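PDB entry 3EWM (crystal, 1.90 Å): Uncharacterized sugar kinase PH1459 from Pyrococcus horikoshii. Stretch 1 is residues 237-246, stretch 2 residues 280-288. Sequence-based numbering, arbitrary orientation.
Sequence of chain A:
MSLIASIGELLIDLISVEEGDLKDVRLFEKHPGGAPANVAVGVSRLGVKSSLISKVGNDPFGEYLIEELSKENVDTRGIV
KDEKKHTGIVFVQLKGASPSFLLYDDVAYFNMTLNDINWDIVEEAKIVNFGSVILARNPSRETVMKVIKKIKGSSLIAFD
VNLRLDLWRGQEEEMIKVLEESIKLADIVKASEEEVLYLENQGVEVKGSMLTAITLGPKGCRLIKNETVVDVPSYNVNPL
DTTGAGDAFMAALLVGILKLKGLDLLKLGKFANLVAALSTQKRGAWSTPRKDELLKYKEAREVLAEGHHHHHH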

# COMPACT_ATOMS: atom_id res chain seq x y z
N VAL A 237 -1.09 28.16 -21.65
CA VAL A 237 0.15 27.50 -21.29
C VAL A 237 0.41 26.31 -22.20
O VAL A 237 -0.51 25.80 -22.85
CB VAL A 237 0.16 27.04 -19.80
CG1 VAL A 237 0.11 28.24 -18.88
CG2 VAL A 237 -0.99 26.06 -19.51
N ASN A 238 1.67 25.93 -22.27
CA ASN A 238 2.07 24.66 -22.83
C ASN A 238 2.54 23.78 -21.67
O ASN A 238 3.70 23.84 -21.28
CB ASN A 238 3.15 24.85 -23.90
CG ASN A 238 2.61 25.56 -25.13
OD1 ASN A 238 1.40 25.59 -25.35
ND2 ASN A 238 3.49 26.14 -25.92
N PRO A 239 1.61 23.01 -21.08
CA PRO A 239 1.90 22.34 -19.82
C PRO A 239 2.86 21.17 -19.97
O PRO A 239 2.74 20.37 -20.92
CB PRO A 239 0.52 21.84 -19.36
CG PRO A 239 -0.26 21.69 -20.62
CD PRO A 239 0.24 22.70 -21.58
N LEU A 240 3.81 21.10 -19.06
CA LEU A 240 4.63 19.92 -18.87
C LEU A 240 3.83 18.88 -18.08
O LEU A 240 3.76 17.71 -18.46
CB LEU A 240 5.92 20.27 -18.12
CG LEU A 240 6.88 19.10 -17.86
CD1 LEU A 240 7.30 18.44 -19.17
CD2 LEU A 240 8.09 19.52 -17.04
N ASP A 241 3.22 19.33 -16.98
CA ASP A 241 2.52 18.44 -16.05
C ASP A 241 1.50 19.27 -15.24
O ASP A 241 1.88 20.23 -14.56
CB ASP A 241 3.54 17.78 -15.12
CG ASP A 241 2.96 16.64 -14.31
OD1 ASP A 241 1.74 16.39 -14.37
OD2 ASP A 241 3.75 15.97 -13.60
N THR A 242 0.22 18.92 -15.35
CA THR A 242 -0.83 19.64 -14.61
C THR A 242 -1.26 18.93 -13.33
O THR A 242 -2.19 19.37 -12.66
CB THR A 242 -2.09 19.87 -15.47
OG1 THR A 242 -2.61 18.60 -15.86
CG2 THR A 242 -1.78 20.71 -16.72
N THR A 243 -0.59 17.83 -12.98
CA THR A 243 -0.97 17.03 -11.81
C THR A 243 -1.10 17.86 -10.54
O THR A 243 -2.05 17.70 -9.76
CB THR A 243 0.03 15.89 -11.54
OG1 THR A 243 0.20 15.11 -12.73
CG2 THR A 243 -0.50 14.99 -10.41
N GLY A 244 -0.13 18.75 -10.32
CA GLY A 244 -0.11 19.56 -9.11
C GLY A 244 -0.84 20.89 -9.18
O GLY A 244 -0.83 21.64 -8.20
N ALA A 245 -1.46 21.19 -10.32
CA ALA A 245 -2.06 22.51 -10.58
C ALA A 245 -3.17 22.90 -9.62
O ALA A 245 -3.27 24.06 -9.24
CB ALA A 245 -2.58 22.62 -12.03
N GLY A 246 -3.99 21.93 -9.23
CA GLY A 246 -5.14 22.16 -8.37
C GLY A 246 -4.67 22.53 -6.97
O GLY A 246 -5.19 23.46 -6.35
N THR A 280 2.24 24.32 -14.07
CA THR A 280 2.17 23.35 -15.16
C THR A 280 3.53 23.04 -15.77
O THR A 280 3.64 22.10 -16.55
CB THR A 280 1.23 23.78 -16.29
OG1 THR A 280 1.81 24.86 -17.02
CG2 THR A 280 -0.16 24.16 -15.76
N GLN A 281 4.53 23.84 -15.44
CA GLN A 281 5.87 23.70 -15.99
C GLN A 281 6.74 22.81 -15.11
O GLN A 281 7.88 22.53 -15.45
CB GLN A 281 6.51 25.07 -16.18
CG GLN A 281 5.68 26.01 -17.01
CD GLN A 281 5.36 25.41 -18.37
OE1 GLN A 281 4.22 25.01 -18.64
NE2 GLN A 281 6.36 25.32 -19.22
N LYS A 282 6.16 22.35 -13.99
CA LYS A 282 6.87 21.57 -12.98
C LYS A 282 6.19 20.20 -12.83
O LYS A 282 4.95 20.10 -12.84
CB LYS A 282 6.88 22.34 -11.65
CG LYS A 282 7.58 23.74 -11.70
CD LYS A 282 7.42 24.55 -10.41
CE LYS A 282 8.77 25.10 -9.88
NZ LYS A 282 8.81 25.11 -8.37
N ARG A 283 6.99 19.14 -12.71
CA ARG A 283 6.44 17.79 -12.60
C ARG A 283 5.95 17.43 -11.21
O ARG A 283 6.54 17.85 -10.20
CB ARG A 283 7.50 16.76 -13.01
CG ARG A 283 7.82 16.79 -14.48
CD ARG A 283 8.86 15.74 -14.81
NE ARG A 283 9.59 16.10 -16.02
CZ ARG A 283 9.12 15.93 -17.25
NH1 ARG A 283 7.91 15.40 -17.44
NH2 ARG A 283 9.86 16.29 -18.29
N GLY A 284 4.89 16.63 -11.16
CA GLY A 284 4.47 15.98 -9.93
C GLY A 284 3.45 16.73 -9.08
O GLY A 284 2.98 17.83 -9.44
N ALA A 285 3.12 16.12 -7.95
CA ALA A 285 2.09 16.64 -7.05
C ALA A 285 2.47 17.94 -6.34
O ALA A 285 1.58 18.67 -5.86
CB ALA A 285 1.68 15.57 -6.03
N TRP A 286 3.77 18.24 -6.25
CA TRP A 286 4.24 19.50 -5.65
C TRP A 286 4.82 20.38 -6.72
O TRP A 286 6.04 20.46 -6.91
CB TRP A 286 5.32 19.26 -4.58
CG TRP A 286 4.86 18.47 -3.41
CD1 TRP A 286 3.58 18.06 -3.14
CD2 TRP A 286 5.66 18.03 -2.32
NE1 TRP A 286 3.55 17.37 -1.96
CE2 TRP A 286 4.81 17.34 -1.43
CE3 TRP A 286 7.03 18.14 -2.01
CZ2 TRP A 286 5.26 16.78 -0.24
CZ3 TRP A 286 7.48 17.56 -0.82
CH2 TRP A 286 6.60 16.89 0.05
N SER A 287 3.93 21.04 -7.45
CA SER A 287 4.33 21.77 -8.63
C SER A 287 4.26 23.29 -8.43
O SER A 287 4.59 24.04 -9.35
CB SER A 287 3.48 21.32 -9.81
OG SER A 287 2.18 21.81 -9.66
N THR A 288 3.87 23.75 -7.25
CA THR A 288 3.75 25.19 -6.99
C THR A 288 5.11 25.85 -7.24
O THR A 288 6.11 25.38 -6.72
CB THR A 288 3.36 25.48 -5.53
OG1 THR A 288 2.13 24.81 -5.22
CG2 THR A 288 3.22 27.00 -5.28
O HOH W 1 0.80 21.48 -12.04
O HOH W 2 1.18 21.05 -6.44
O HOH W 3 2.53 18.83 -11.87

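Residues 237-246 and 280-288 meet largely as two irregular segments, stretch 1 entering a helix only at Ala245, and together they bury 653 Å² of surface. No strands are paired here, and the direct hydrogen bonds fall at two points. The first is the carbonyl of Thr280, which receives two consecutive backbone amides. Asp241 N approaches Thr280 O at 2.8 Å with a nearly linear N-H...O angle of 169°, whereas the bond from Leu240 N to Thr280 O, although short at 2.7 Å, is bent to 129° and is weak. The same region is tightened by a CA-H...O contact, in which Thr280 CA lies 3.2 Å from Asp241 O.

The second point is the carboxylate of Asp241. Its CA-to-CB bond runs sideways to the other stretch, but the t rotamer brings the end of the side chain nearer, and Gly284 N donates to Asp241 OD2 at 2.8 Å and 167°. The other carboxylate oxygen serves its own stretch: Asp241 OD1 accepts from Thr243 OG1 at 2.6 Å and from Thr243 N at 3.1 Å. One aspartate therefore braces the start of the type I turn from Thr242 to Ala245 while binding the other stretch through Gly284 N. The turn itself is closed by the backbone bond from Ala245 N to Thr242 O, 3.1 Å long.

Around the turn, water supplies links that direct bonding does not. Gly244 N and Gly284 O are 3.4 Å apart, but the angle is too poor for a hydrogen bond; water 3 accepts from Gly244 N at 3.1 Å and lies 2.7 Å from Gly284 O and 2.9 Å from Lys282 O, with more acceptors in reach than it has protons. Water 2 donates to Gly244 O at 2.7 Å and to Ala285 O at 2.5 Å, and accepts from Ser287 N at 2.9 Å, so both backbone polar groups of Gly244 are bridged to stretch 2. Water 1 sits between the stretches as well: it lies 3.0 Å from Asp241 O and is hydrogen-bonded to Ser287 OG at 2.8 Å.

Close packing at this end depends on glycine. The CA atoms of Gly244 and Ala285 are 4.2 Å apart, and Gly244 C comes within 3.2 Å of Ser287 OG. A CB on Gly244 would point toward stretch 2 and clash with Ser287 OG and Gly284 O. Gly284 is constrained differently: at its phi/psi of 92/-178°, a CB would be jammed against the carbonyl oxygen of Arg283.

Van der Waals packing is most evident at the other end. Leu240 directs its CA-to-CB bond toward stretch 2 and has 90 Å² covered, with its CD2 3.4 Å from Gln281 O. Its CD1 lies over one face of the Arg283 guanidinium, 3.5 Å from Arg283 NH2, a contact between a methyl group and a planar cation rather than a polar bond. Thr280, with 111 Å² covered, packs its CB 3.7 Å from Pro239 CB and its CG2 3.9 Å from Thr242 CG2, while Val237 CB reaches Thr280 OG1 at 3.9 Å.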